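Local coordinates for mandalate racemase/muconate lactonizing enzyme (PDB 4E4U), which is a putative mandelate racemase/muconate lactonizing enzyme of the enolase superfamily, which probably abstracts a proton alpha to a substrate carboxylate, at the interface of chains A and B. Residues are numbered along the deposited sequence; one frame, centred on the assembly and turned at random. Chains: chain A/B, Mandalate racemase/muconate lactonizing enzyme.

The interface of chains A and B. Residues chain A 53, 57, 87, 89-90; chain B 44-45, 87, 89.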
loop_
_atom_site.group_PDB
_atom_site.type_symbol
_atom_site.label_atom_id
_atom_site.label_comp_id
_atom_site.label_asym_id
_atom_site.label_seq_id
_atom_site.Cartn_x
_atom_site.Cartn_y
_atom_site.Cartn_z
ATOM N N ILE A 53 28.101 34.666 -6.946
ATOM C CA ILE A 53 26.861 33.926 -7.164
ATOM C C ILE A 53 25.658 34.867 -7.056
ATOM O O ILE A 53 24.762 34.869 -7.915
ATOM C CB ILE A 53 26.699 32.795 -6.134
ATOM C CG1 ILE A 53 27.672 31.651 -6.436
ATOM C CG2 ILE A 53 25.273 32.265 -6.134
ATOM C CD1 ILE A 53 27.705 30.601 -5.355
ATOM N N VAL A 57 22.764 35.755 -9.945
ATOM C CA VAL A 57 21.332 35.504 -9.810
ATOM C C VAL A 57 20.554 36.808 -9.963
ATOM O O VAL A 57 19.538 36.866 -10.652
ATOM C CB VAL A 57 21.012 34.862 -8.449
ATOM C CG1 VAL A 57 19.505 34.669 -8.279
ATOM C CG2 VAL A 57 21.745 33.525 -8.305
ATOM N N ASP A 87 18.012 23.624 -6.377
ATOM C CA ASP A 87 19.446 23.839 -6.228
ATOM C C ASP A 87 19.606 24.591 -4.908
ATOM O O ASP A 87 19.162 25.733 -4.773
ATOM C CB ASP A 87 20.017 24.638 -7.410
ATOM C CG ASP A 87 21.503 24.956 -7.239
ATOM O OD1 ASP A 87 21.866 25.576 -6.207
ATOM O OD2 ASP A 87 22.309 24.598 -8.135
ATOM N N THR A 89 21.898 26.117 -3.058
ATOM C CA THR A 89 22.486 27.448 -2.954
ATOM C C THR A 89 21.609 28.481 -3.646
ATOM O O THR A 89 21.393 29.571 -3.106
ATOM C CB THR A 89 23.929 27.487 -3.497
ATOM O OG1 THR A 89 24.758 26.636 -2.696
ATOM C CG2 THR A 89 24.490 28.899 -3.465
ATOM N N MET A 90 21.075 28.137 -4.817
ATOM C CA MET A 90 20.200 29.065 -5.536
ATOM C C MET A 90 18.978 29.394 -4.697
ATOM O O MET A 90 18.539 30.539 -4.653
ATOM C CB MET A 90 19.759 28.475 -6.875
ATOM C CG MET A 90 18.689 29.300 -7.591
ATOM S SD MET A 90 19.202 30.993 -7.980
ATOM C CE MET A 90 19.686 30.784 -9.693
ATOM N N THR B 44 23.262 26.334 -13.095
ATOM C CA THR B 44 22.409 27.139 -12.226
ATOM C C THR B 44 22.913 28.583 -12.204
ATOM O O THR B 44 22.120 29.534 -12.287
ATOM C CB THR B 44 22.402 26.583 -10.802
ATOM O OG1 THR B 44 22.056 25.196 -10.836
ATOM C CG2 THR B 44 21.396 27.325 -9.937
ATOM N N PHE B 45 24.238 28.721 -12.095
ATOM C CA PHE B 45 24.925 30.011 -12.090
ATOM C C PHE B 45 25.883 30.053 -13.263
ATOM O O PHE B 45 26.374 29.007 -13.694
ATOM C CB PHE B 45 25.720 30.208 -10.794
ATOM C CG PHE B 45 24.962 29.828 -9.563
ATOM C CD1 PHE B 45 23.809 30.517 -9.205
ATOM C CD2 PHE B 45 25.387 28.775 -8.765
ATOM C CE1 PHE B 45 23.094 30.158 -8.067
ATOM C CE2 PHE B 45 24.672 28.411 -7.631
ATOM C CZ PHE B 45 23.522 29.106 -7.279
ATOM N N ASP B 87 23.286 19.259 -3.173
ATOM C CA ASP B 87 23.375 20.625 -3.674
ATOM C C ASP B 87 23.811 20.492 -5.132
ATOM O O ASP B 87 24.922 20.042 -5.421
ATOM C CB ASP B 87 24.374 21.456 -2.855
ATOM C CG ASP B 87 24.555 22.870 -3.412
ATOM O OD1 ASP B 87 24.913 22.998 -4.610
ATOM O OD2 ASP B 87 24.350 23.852 -2.654
ATOM N N THR B 89 24.755 22.325 -7.730
ATOM C CA THR B 89 25.992 22.891 -8.256
ATOM C C THR B 89 27.203 22.205 -7.641
ATOM O O THR B 89 28.161 21.885 -8.352
ATOM C CB THR B 89 26.059 24.419 -8.063
ATOM O OG1 THR B 89 25.005 25.037 -8.811
ATOM C CG2 THR B 89 27.393 24.975 -8.533
HETATM O O HOH W 1 24.441 25.378 -5.651
#
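The ring of B:Phe45 reaches across to chain A with a methyl on each face: CG2 of A:Ile53 covers one, 3.8 Å from the ring centroid in a CH-pi contact, and CG2 of its own neighbour B:Thr44 covers the other, both offset toward the rim. At the ring edge, in plane, lies the backbone N of A:Met90, 3.6 Å from B:Phe45 CZ. The patch belongs to the N-terminal capping domain of the mandelate racemase/muconate lactonizing enzyme fold and forms part of a two-fold interface, possibly that of a dimer within the octamer. Helices 47-61 and 88-109 of chain A floor the ring's site; A:Val57 adds CG2 against B:Phe45 CE1 at 3.6 Å, and the bent chain of A:Met90 brings SD and CE beside CE1. With CG anti to the carbonyl carbon (chi1 -45°), the B:Phe45 ring points between the two helices. Beside it stands the carboxylate of A:Asp87, turned 77° from the ring plane. A:Asp87 OD2 accepts two hydroxyls of chain B: B:Thr89 OG1 at 2.8 Å on the syn lone pair, and B:Thr44 OG1, also at 2.8 Å, from above the carboxylate plane. A:Asp87 OD1 receives the A:Met90 N-H at 3.0 Å on its anti side, tilted 34° out of the carboxylate plane; this bond caps the start of helix 88-109 and, with the two hydroxyls on OD2, restrains the carboxylate's rotation. The two-fold twin of the threonine bond runs from A:Thr89 OG1 to B:Asp87 OD2. Between the aspartates, water 1 sits 2.6 Å from OD1 of A:Asp87 and equally near OD1 of B:Asp87. OD1 of A:Asp87 and OD1 of B:Asp87 are 4.3 Å apart; the water's bridge and the helix start at each aspartate may ease their like charges.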